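Local coordinates for glucose-6-phosphate 1-dehydrogenase (Mycobacterium avium, PDB 4LGV), which catalyses the oxidation of glucose 6-phosphate to 6-phosphogluconolactone, the entry step of the oxidative pentose phosphate pathway, with NADP+ as the usual electron acceptor of this enzyme class, at residues 78-82 with 94-98; 157-163 with 187-193; 203-208 with 262-268; 286-290 with 321-327. All blocks are in the same frame, centred on the assembly; numbering follows the deposited sequence. Where two conformers were deposited one is given.

Interaction 1 of 4, residues 78-82 with 94-98; sequences LDRAR and DAVFD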
# COMPACT_ATOMS: atom_id res chain seq x y z
N LEU A 78 39.08 23.74 43.84
CA LEU A 78 39.53 22.37 43.66
C LEU A 78 39.07 21.44 44.76
O LEU A 78 38.68 20.29 44.48
CB LEU A 78 41.04 22.31 43.53
CG LEU A 78 41.55 23.01 42.26
CD1 LEU A 78 43.07 22.92 42.24
CD2 LEU A 78 41.00 22.41 40.96
N ASP A 79 39.07 21.95 45.99
CA ASP A 79 38.52 21.19 47.10
C ASP A 79 37.03 20.92 46.85
O ASP A 79 36.55 19.83 47.08
CB ASP A 79 38.69 21.91 48.44
CG ASP A 79 40.14 21.98 48.90
OD1 ASP A 79 40.94 21.10 48.54
OD2 ASP A 79 40.47 22.96 49.63
N ARG A 80 36.31 21.94 46.41
CA ARG A 80 34.90 21.77 46.10
C ARG A 80 34.67 20.72 45.02
O ARG A 80 33.75 19.89 45.13
CB ARG A 80 34.29 23.08 45.63
CG ARG A 80 33.83 23.96 46.77
CD ARG A 80 33.28 25.21 46.14
NE ARG A 80 32.77 26.19 47.08
CZ ARG A 80 31.48 26.40 47.36
NH1 ARG A 80 30.50 25.69 46.80
NH2 ARG A 80 31.17 27.34 48.22
N ALA A 81 35.50 20.78 43.98
CA ALA A 81 35.40 19.82 42.89
C ALA A 81 35.69 18.39 43.31
O ALA A 81 34.98 17.45 42.95
CB ALA A 81 36.35 20.23 41.80
N ARG A 82 36.69 18.25 44.16
CA ARG A 82 37.10 16.98 44.69
C ARG A 82 35.98 16.34 45.52
O ARG A 82 35.56 15.20 45.26
CB ARG A 82 38.36 17.16 45.51
CG ARG A 82 39.00 15.87 45.95
CD ARG A 82 40.18 16.09 46.93
NE ARG A 82 41.23 16.94 46.34
CZ ARG A 82 42.35 16.49 45.77
NH1 ARG A 82 42.63 15.17 45.69
NH2 ARG A 82 43.23 17.35 45.29
N ASP A 94 43.32 9.98 41.79
CA ASP A 94 43.97 11.23 42.07
C ASP A 94 44.80 11.75 40.90
O ASP A 94 44.88 12.97 40.72
CB ASP A 94 44.78 11.12 43.36
CG ASP A 94 45.09 12.51 44.01
OD1 ASP A 94 44.33 13.51 43.89
OD2 ASP A 94 46.14 12.58 44.67
N ALA A 95 45.42 10.87 40.12
CA ALA A 95 46.13 11.29 38.91
C ALA A 95 45.20 11.90 37.89
O ALA A 95 45.55 12.89 37.24
CB ALA A 95 46.90 10.11 38.27
N VAL A 96 44.01 11.31 37.73
CA VAL A 96 43.00 11.83 36.82
C VAL A 96 42.56 13.17 37.29
O VAL A 96 42.41 14.10 36.49
CB VAL A 96 41.79 10.87 36.71
CG1 VAL A 96 40.67 11.48 35.88
CG2 VAL A 96 42.20 9.52 36.09
N PHE A 97 42.31 13.30 38.60
CA PHE A 97 41.84 14.55 39.15
C PHE A 97 42.90 15.64 38.96
O PHE A 97 42.57 16.76 38.59
CB PHE A 97 41.47 14.45 40.63
CG PHE A 97 41.01 15.73 41.22
CD1 PHE A 97 39.71 16.10 41.09
CD2 PHE A 97 41.92 16.64 41.81
CE1 PHE A 97 39.25 17.31 41.56
CE2 PHE A 97 41.47 17.88 42.28
CZ PHE A 97 40.12 18.20 42.16
N ASP A 98 44.16 15.28 39.14
CA ASP A 98 45.25 16.26 38.97
C ASP A 98 45.32 16.78 37.53
O ASP A 98 45.61 17.95 37.33
CB ASP A 98 46.63 15.74 39.44
CG ASP A 98 46.81 15.77 40.96
OD1 ASP A 98 45.96 16.34 41.67
OD2 ASP A 98 47.83 15.20 41.46
O HOH W 1 44.95 15.89 44.08

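Interaction 2 of 4, residues 157-163 with 187-193; sequences ARVAVEK and QILRVDH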
# COMPACT_ATOMS: atom_id res chain seq x y z
N ALA A 157 32.03 31.82 19.07
CA ALA A 157 31.58 31.21 20.29
C ALA A 157 30.30 30.43 20.08
O ALA A 157 29.60 30.62 19.10
CB ALA A 157 31.38 32.24 21.38
N ARG A 158 30.03 29.53 21.01
CA ARG A 158 28.70 29.00 21.22
C ARG A 158 28.33 29.22 22.68
O ARG A 158 29.21 29.35 23.53
CB ARG A 158 28.63 27.52 20.88
CG ARG A 158 28.92 27.23 19.41
CD ARG A 158 28.67 25.76 19.07
NE ARG A 158 29.17 25.48 17.74
CZ ARG A 158 30.38 24.98 17.46
NH1 ARG A 158 31.26 24.68 18.43
NH2 ARG A 158 30.69 24.77 16.19
N VAL A 159 27.03 29.21 22.96
CA VAL A 159 26.52 29.40 24.31
C VAL A 159 25.53 28.28 24.60
O VAL A 159 24.52 28.10 23.88
CB VAL A 159 25.80 30.73 24.43
CG1 VAL A 159 25.24 30.94 25.83
CG2 VAL A 159 26.76 31.84 24.09
N ALA A 160 25.82 27.53 25.66
CA ALA A 160 24.94 26.45 26.09
C ALA A 160 24.21 26.91 27.34
O ALA A 160 24.86 27.25 28.35
CB ALA A 160 25.73 25.22 26.34
N VAL A 161 22.89 26.92 27.29
CA VAL A 161 22.08 27.37 28.42
C VAL A 161 21.37 26.23 29.10
O VAL A 161 20.68 25.42 28.45
CB VAL A 161 21.03 28.46 28.02
CG1 VAL A 161 21.74 29.72 27.66
CG2 VAL A 161 20.18 28.05 26.85
N GLU A 162 21.51 26.17 30.43
CA GLU A 162 20.80 25.12 31.19
C GLU A 162 19.33 25.39 31.26
O GLU A 162 18.91 26.50 31.42
CB GLU A 162 21.34 25.00 32.63
CG GLU A 162 22.47 24.00 32.76
CD GLU A 162 22.02 22.62 32.39
OE1 GLU A 162 22.86 21.79 31.98
OE2 GLU A 162 20.83 22.34 32.48
N LYS A 163 18.55 24.34 31.19
CA LYS A 163 17.13 24.39 31.47
C LYS A 163 16.85 25.00 32.86
O LYS A 163 17.60 24.73 33.79
CB LYS A 163 16.68 22.94 31.46
CG LYS A 163 15.28 22.61 31.88
CD LYS A 163 15.09 21.14 31.53
CE LYS A 163 13.90 20.43 32.18
NZ LYS A 163 13.65 19.16 31.42
N GLN A 187 24.53 29.10 17.29
CA GLN A 187 25.43 29.30 18.42
C GLN A 187 24.70 29.01 19.73
O GLN A 187 25.32 29.08 20.81
CB GLN A 187 25.94 30.75 18.45
CG GLN A 187 26.78 31.16 17.24
CD GLN A 187 27.21 32.64 17.36
OE1 GLN A 187 26.44 33.54 16.99
NE2 GLN A 187 28.39 32.88 17.88
N ILE A 188 23.39 28.76 19.65
CA ILE A 188 22.60 28.55 20.83
C ILE A 188 22.32 27.05 21.06
O ILE A 188 21.70 26.42 20.22
CB ILE A 188 21.27 29.29 20.76
CG1 ILE A 188 21.51 30.77 20.58
CG2 ILE A 188 20.47 29.10 22.04
CD1 ILE A 188 20.27 31.53 20.18
N LEU A 189 22.72 26.54 22.22
CA LEU A 189 22.52 25.16 22.60
C LEU A 189 21.69 25.08 23.88
O LEU A 189 22.16 25.42 24.98
CB LEU A 189 23.87 24.49 22.81
CG LEU A 189 24.88 24.62 21.66
CD1 LEU A 189 26.24 24.04 22.02
CD2 LEU A 189 24.37 23.91 20.48
N ARG A 190 20.45 24.64 23.73
CA ARG A 190 19.55 24.61 24.87
C ARG A 190 19.65 23.24 25.53
O ARG A 190 19.19 22.27 24.97
CB ARG A 190 18.13 24.92 24.42
CG ARG A 190 18.05 26.23 23.65
CD ARG A 190 16.65 26.52 23.18
NE ARG A 190 16.60 27.80 22.47
CZ ARG A 190 16.96 27.97 21.20
NH1 ARG A 190 17.38 26.96 20.42
NH2 ARG A 190 16.88 29.17 20.68
N VAL A 191 20.29 23.19 26.70
CA VAL A 191 20.64 21.94 27.34
C VAL A 191 19.48 21.40 28.18
O VAL A 191 19.00 22.06 29.14
CB VAL A 191 21.85 22.14 28.27
CG1 VAL A 191 22.28 20.83 28.90
CG2 VAL A 191 23.05 22.77 27.52
N ASP A 192 19.02 20.21 27.81
CA ASP A 192 17.96 19.53 28.56
C ASP A 192 18.45 18.12 28.78
O ASP A 192 18.56 17.35 27.83
CB ASP A 192 16.65 19.54 27.78
CG ASP A 192 15.48 18.89 28.53
OD1 ASP A 192 15.70 18.04 29.42
OD2 ASP A 192 14.31 19.26 28.26
N HIS A 193 18.77 17.79 30.04
CA HIS A 193 19.40 16.51 30.35
C HIS A 193 18.60 15.33 29.84
O HIS A 193 19.19 14.36 29.42
CB HIS A 193 19.64 16.39 31.84
CG HIS A 193 20.41 17.53 32.38
ND1 HIS A 193 20.45 17.83 33.72
CD2 HIS A 193 21.12 18.50 31.74
CE1 HIS A 193 21.15 18.93 33.88
NE2 HIS A 193 21.58 19.35 32.70
O HOH W 2 12.20 18.10 28.89

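Interaction 3 of 4, residues 203-208 with 262-268; sequences LQYLRF and LVAMEPP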
# COMPACT_ATOMS: atom_id res chain seq x y z
N LEU A 203 17.45 5.21 16.63
CA LEU A 203 16.05 5.10 16.31
C LEU A 203 15.76 5.44 14.83
O LEU A 203 14.89 4.84 14.18
CB LEU A 203 15.32 6.05 17.23
CG LEU A 203 13.82 6.05 17.23
CD1 LEU A 203 13.29 4.63 17.24
CD2 LEU A 203 13.37 6.76 18.48
N GLN A 204 16.52 6.41 14.28
CA GLN A 204 16.43 6.66 12.86
C GLN A 204 16.85 5.44 12.08
O GLN A 204 16.22 5.07 11.09
CB GLN A 204 17.23 7.87 12.45
CG GLN A 204 16.60 9.15 12.90
CD GLN A 204 17.43 10.33 12.49
OE1 GLN A 204 17.29 10.84 11.37
NE2 GLN A 204 18.29 10.80 13.40
N TYR A 205 17.93 4.80 12.50
CA TYR A 205 18.42 3.65 11.74
C TYR A 205 17.38 2.58 11.80
O TYR A 205 17.10 1.91 10.81
CB TYR A 205 19.78 3.19 12.28
CG TYR A 205 20.36 2.05 11.53
CD1 TYR A 205 21.11 2.24 10.38
CD2 TYR A 205 20.16 0.73 11.97
CE1 TYR A 205 21.67 1.14 9.69
CE2 TYR A 205 20.72 -0.36 11.31
CZ TYR A 205 21.46 -0.17 10.16
OH TYR A 205 21.98 -1.29 9.51
N LEU A 206 16.80 2.39 12.99
CA LEU A 206 15.81 1.33 13.19
C LEU A 206 14.68 1.50 12.21
O LEU A 206 14.25 0.56 11.55
CB LEU A 206 15.32 1.38 14.61
CG LEU A 206 14.23 0.41 15.05
CD1 LEU A 206 14.30 0.17 16.53
CD2 LEU A 206 12.88 1.00 14.79
N ARG A 207 14.22 2.73 12.06
CA ARG A 207 13.06 3.06 11.22
C ARG A 207 13.34 3.11 9.75
O ARG A 207 12.47 2.79 8.92
CB ARG A 207 12.55 4.48 11.57
CG ARG A 207 11.71 4.58 12.80
CD ARG A 207 11.08 5.98 12.92
NE ARG A 207 10.23 6.27 11.78
CZ ARG A 207 9.90 7.47 11.34
NH1 ARG A 207 10.30 8.56 11.97
NH2 ARG A 207 9.15 7.59 10.25
N PHE A 208 14.51 3.56 9.39
CA PHE A 208 14.76 3.96 8.01
C PHE A 208 15.58 2.98 7.28
O PHE A 208 15.69 3.07 6.04
CB PHE A 208 15.44 5.36 7.94
CG PHE A 208 14.64 6.48 8.58
CD1 PHE A 208 13.29 6.47 8.59
CD2 PHE A 208 15.28 7.60 9.09
CE1 PHE A 208 12.54 7.53 9.15
CE2 PHE A 208 14.56 8.65 9.69
CZ PHE A 208 13.18 8.62 9.72
N LEU A 262 10.65 12.19 16.68
CA LEU A 262 11.61 11.25 16.12
C LEU A 262 10.88 10.02 15.59
O LEU A 262 11.27 9.45 14.58
CB LEU A 262 12.60 10.80 17.17
CG LEU A 262 13.66 11.81 17.51
CD1 LEU A 262 14.56 11.30 18.64
CD2 LEU A 262 14.54 12.16 16.33
N VAL A 263 9.85 9.58 16.31
CA VAL A 263 9.10 8.39 15.97
C VAL A 263 8.24 8.66 14.75
O VAL A 263 8.04 7.78 13.94
CB VAL A 263 8.20 7.96 17.16
CG1 VAL A 263 7.18 6.92 16.73
CG2 VAL A 263 9.06 7.35 18.25
N ALA A 264 7.75 9.89 14.63
CA ALA A 264 6.71 10.23 13.63
C ALA A 264 7.19 10.96 12.38
O ALA A 264 6.48 10.97 11.36
CB ALA A 264 5.67 11.03 14.29
N MET A 265 8.37 11.54 12.41
CA MET A 265 8.84 12.39 11.30
C MET A 265 9.08 11.62 10.02
O MET A 265 9.38 10.41 10.03
CB MET A 265 10.13 13.10 11.66
CG MET A 265 11.30 12.18 11.92
SD MET A 265 12.77 13.01 12.51
CE MET A 265 13.88 11.60 12.50
N GLU A 266 8.97 12.38 8.92
CA GLU A 266 9.45 11.95 7.63
C GLU A 266 10.99 11.86 7.68
O GLU A 266 11.63 12.56 8.45
CB GLU A 266 9.02 12.92 6.52
CG GLU A 266 7.52 13.09 6.44
CD GLU A 266 6.77 11.80 6.15
OE1 GLU A 266 7.23 11.03 5.27
OE2 GLU A 266 5.69 11.57 6.75
N PRO A 267 11.57 11.03 6.81
CA PRO A 267 13.00 10.92 6.81
C PRO A 267 13.70 12.20 6.36
O PRO A 267 13.34 12.74 5.35
CB PRO A 267 13.28 9.80 5.77
CG PRO A 267 12.04 9.72 4.96
CD PRO A 267 10.92 10.12 5.84
N PRO A 268 14.71 12.66 7.08
CA PRO A 268 15.54 13.77 6.60
C PRO A 268 16.16 13.54 5.27
O PRO A 268 16.52 12.41 4.95
CB PRO A 268 16.69 13.85 7.67
CG PRO A 268 16.11 13.18 8.89
CD PRO A 268 15.17 12.12 8.37

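Interaction 4 of 4, residues 286-290 with 321-327; sequences AMPSL and LRTEIDN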
# COMPACT_ATOMS: atom_id res chain seq x y z
N ALA A 286 1.94 20.11 12.32
CA ALA A 286 0.74 19.41 11.94
C ALA A 286 0.00 18.93 13.18
O ALA A 286 -0.99 18.18 13.06
CB ALA A 286 1.07 18.19 11.05
N MET A 287 0.47 19.33 14.35
CA MET A 287 -0.21 18.96 15.59
C MET A 287 -1.06 20.13 16.10
O MET A 287 -0.58 21.22 16.28
CB MET A 287 0.82 18.60 16.70
CG MET A 287 1.66 17.36 16.39
SD MET A 287 2.86 16.87 17.65
CE MET A 287 1.77 16.31 18.98
N PRO A 288 -2.33 19.88 16.40
CA PRO A 288 -3.15 20.88 17.04
C PRO A 288 -2.74 21.05 18.51
O PRO A 288 -2.17 20.14 19.11
CB PRO A 288 -4.56 20.30 16.95
CG PRO A 288 -4.37 18.83 16.90
CD PRO A 288 -3.00 18.57 16.31
N SER A 289 -3.05 22.20 19.07
CA SER A 289 -2.85 22.42 20.48
C SER A 289 -3.66 21.43 21.32
O SER A 289 -4.71 20.99 20.92
CB SER A 289 -3.18 23.88 20.82
OG SER A 289 -4.51 24.18 20.47
N LEU A 290 -3.14 21.10 22.49
CA LEU A 290 -3.83 20.14 23.36
C LEU A 290 -5.23 20.63 23.78
O LEU A 290 -5.43 21.84 24.00
CB LEU A 290 -3.01 19.86 24.61
CG LEU A 290 -1.64 19.26 24.44
CD1 LEU A 290 -0.99 19.14 25.79
CD2 LEU A 290 -1.77 17.89 23.81
N LEU A 321 -2.42 12.63 28.69
CA LEU A 321 -3.03 13.49 27.70
C LEU A 321 -3.23 12.80 26.35
O LEU A 321 -2.67 11.75 26.08
CB LEU A 321 -2.22 14.76 27.52
CG LEU A 321 -0.81 14.61 26.95
CD1 LEU A 321 -0.78 14.55 25.40
CD2 LEU A 321 0.07 15.75 27.43
N ARG A 322 -4.07 13.40 25.53
CA ARG A 322 -4.33 12.92 24.20
C ARG A 322 -3.92 13.99 23.21
O ARG A 322 -4.28 15.13 23.37
CB ARG A 322 -5.82 12.59 24.01
CG ARG A 322 -6.18 12.09 22.60
CD ARG A 322 -7.68 11.74 22.55
NE ARG A 322 -8.07 11.16 21.26
CZ ARG A 322 -9.14 10.37 21.05
NH1 ARG A 322 -9.96 10.01 22.03
NH2 ARG A 322 -9.39 9.93 19.82
N THR A 323 -3.24 13.58 22.16
CA THR A 323 -2.91 14.47 21.06
C THR A 323 -2.97 13.69 19.72
O THR A 323 -3.50 12.57 19.65
CB THR A 323 -1.51 15.08 21.28
OG1 THR A 323 -1.23 16.01 20.24
CG2 THR A 323 -0.45 14.02 21.29
N GLU A 324 -2.51 14.33 18.67
CA GLU A 324 -2.59 13.74 17.34
C GLU A 324 -1.64 14.49 16.40
O GLU A 324 -1.23 15.62 16.68
CB GLU A 324 -4.03 13.80 16.78
CG GLU A 324 -4.51 15.20 16.53
CD GLU A 324 -5.87 15.35 15.86
OE1 GLU A 324 -6.13 14.79 14.77
OE2 GLU A 324 -6.66 16.10 16.43
N ILE A 325 -1.34 13.85 15.29
CA ILE A 325 -0.53 14.47 14.21
C ILE A 325 -1.37 14.38 12.92
O ILE A 325 -1.59 13.29 12.38
CB ILE A 325 0.79 13.73 14.03
CG1 ILE A 325 1.60 13.81 15.31
CG2 ILE A 325 1.60 14.31 12.89
CD1 ILE A 325 2.79 12.86 15.32
N ASP A 326 -1.85 15.53 12.46
CA ASP A 326 -2.87 15.58 11.42
C ASP A 326 -2.26 15.71 10.03
O ASP A 326 -2.47 16.72 9.34
CB ASP A 326 -3.84 16.74 11.70
CG ASP A 326 -5.07 16.70 10.82
OD1 ASP A 326 -5.55 15.61 10.42
OD2 ASP A 326 -5.55 17.84 10.50
N ASN A 327 -1.54 14.68 9.61
CA ASN A 327 -0.91 14.69 8.28
C ASN A 327 -1.16 13.39 7.52
O ASN A 327 -1.93 12.56 7.99
CB ASN A 327 0.54 15.07 8.40
CG ASN A 327 1.41 13.98 9.03
OD1 ASN A 327 0.99 12.85 9.26
ND2 ASN A 327 2.66 14.34 9.31
O HOH W 3 -2.89 17.80 20.51

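Interaction 1 of 4, residues 78-82 with 94-98
Phe97 and Arg82 meet where two consecutive helices of the nucleotide-binding domain, 74-87 and 94-103, pack on the rim of its parallel alpha/beta fold. The short axes of 78-82 and 94-98 approach to 12.1 Å with their directions 136° apart, a gap wide enough that long side chains have to bridge it. Phe97 points straight across, its CG anti to the backbone N, and the far end of the ring abuts the other helix. Its CZ lies 3.4 Å from Leu78 O, which approaches the ring obliquely. On the same ring, Phe97 CE1 packs 4.1 Å from Ala81 CB. The Arg82 side chain runs at about a right angle to that of Phe97. It is straight through CG and CD and then turns at chi3, which brings Phe97 CE2 over one face of the guanidinium, toward its rim and 3.5 Å from Arg82 NH2. The two planes are tilted 46° apart, so this is a slanted cover and not a parallel stack. The same bend sends NH1 to Asp94 in a salt bridge. Phe48 of helix 41-56 also touches Ala81, which places the aromatic side of the contact inward, whereas the charged groups lie toward the outside. A water joins these charged groups: it accepts from Arg82 NH2 and donates to Asp98 OD1. It also donates to Asp94 OD1, the oxygen that Arg82 NH1 meets at 3.0 Å from above the carboxylate plane, with an N-H...O angle of 146°.

Interaction 2 of 4, residues 157-163 with 187-193
Glu162 reaches His193 through two departures from an extended chain: chi1 is -91° and chi2 bends to -62°, which folds the carboxylate back over the neighbouring strand. On the other side, His193, in the conformer described here of the two deposited, has its CG anti to its own carbonyl carbon, and the ring presents NE2 edgewise. In this conformer NE2 donates to Glu162 OE1 at 2.8 Å, on the syn side of the carboxylate and nearly in the ring plane, although the two planes stand 67° apart. Glu162 OE1 has a second partner in Tyr133 OH, and an edge-to-face contact with Tyr416 further places the His193 ring. Lys163 instead runs fully extended, and its NZ forms a salt bridge to Asp192, 3.1 Å from OD1. Each end has a second anchor on helix 246-264: Lys163 NZ bonds Asp250 O, and Asp192 OD2 bonds Asn254 ND2. Before this polar end the backbones run parallel. Val159 N gives to Gln187 O at 2.8 Å, Leu189 N to Val159 O, Val161 N to Leu189 O and Val191 N to Val161 O, before Lys163 N closes the series on Val191 O at 3.1 Å. At the other end, the Gln187 amide NE2 adds a bond to Ala157 O. On the sheet face of Ala160, its CB meets Val191 CG2 at 3.8 Å. Helix 169-180 connects the two strands, giving a beta-alpha-beta crossover at the 188-191 edge of the parallel sheet of a Rossmann-type nucleotide-binding domain.

Interaction 3 of 4, residues 203-208 with 262-268
Arg207 sends its side chain from helix 200-209 into the C-terminal end of helix 246-264. CB points toward that helix end, and CG continues from it; CD comes 3.7 Å from Val263 O. The chain then turns at chi3 (60°), setting the guanidinium across the turn. Val263 O stands over one face near NE and CZ, at a poor angle for bonding, while Phe208 CE1, a rim atom of a steeply tilted ring, stands over the opposite face. At the tip, NH1 donates to Leu262 O at 2.9 Å and to Met265 O at 2.8 Å, and NH2 also donates to Met265 O, so two nitrogens grip one carbonyl end-on. All three bonds lie close to the guanidinium plane. Val263 O is bonded instead by Trp217 NE1. Phe208 takes the apolar half: Pro267 CB stands over its ring centre, 4.1 Å from the centroid, in a CH-pi contact, and Met265 CE meets its edge at 4.1 Å from CE2. The arginine thus ties helix 200-209 to the last turn of helix 246-264 and the loop after it, in the C-terminal domain, where Arg366 of the second subunit and Trp328 of the third pack on Phe208.

Interaction 4 of 4, residues 286-290 with 321-327
Ala286 O and Asp326 N form the one direct hydrogen bond of this contact, 2.8 Å long with an N-H...O angle of 163°. An inverse gamma turn is centred on Asp326, whose OD2 is hydrogen-bonded to Ser361 OG of the fourth subunit. A water supplies the second polar link: it donates to Pro288 O at 2.8 Å and lies 2.5 Å from Thr323 OG1. Apolar and carbon-oxygen contacts make up the rest. Met287 CG packs 3.7 Å from Ile325 CG1, and the bend at chi3 (69°) carries Met287 CE to a close carbon-oxygen contact of 3.3 Å with Thr323 OG1. Leu290 puts its CD2 methyl against Leu321 CD1 and Thr323 CB, each at 3.8 Å, the leucine side chains crossing at about a right angle. Pro288 lays its ring across the stem of Glu324, with CG 3.7 Å from Glu324 CG. Behind the first segment, Ile443 of helix 434-449 touches both Met287 and Leu290; helix 246-264 reaches Met287 through Leu257 and Leu260. With one direct backbone bond and one water bridge, and most other contacts apolar or carbon-oxygen, the loop 286-290 is fixed against 321-327 chiefly by packing, not by joining the sheet as a strand.

In the fold
Reading from the N terminus, the four contacts come in series, so none encloses or crosses another. Interaction 1 closes the short connection between helices 74-87 and 94-103; its centre lies about 29 Å from the centre of the chain. Interaction 2 closes the crossover through helix 169-180, at one edge of the parallel sheet. Helix 200-209 follows strand 188-191 and leads into the C-terminal domain, where interaction 3 closes a loop of 53 residues that includes strand 222-230. Interaction 4 closes the segment holding strand 295-300. Interactions 3 and 4 touch, Ala264 CB lying 3.6 Å from Ile325 CD1, so helix 246-264 joins them; interactions 1 and 4, with centres 49 Å apart, lie on opposite sides of the chain centre.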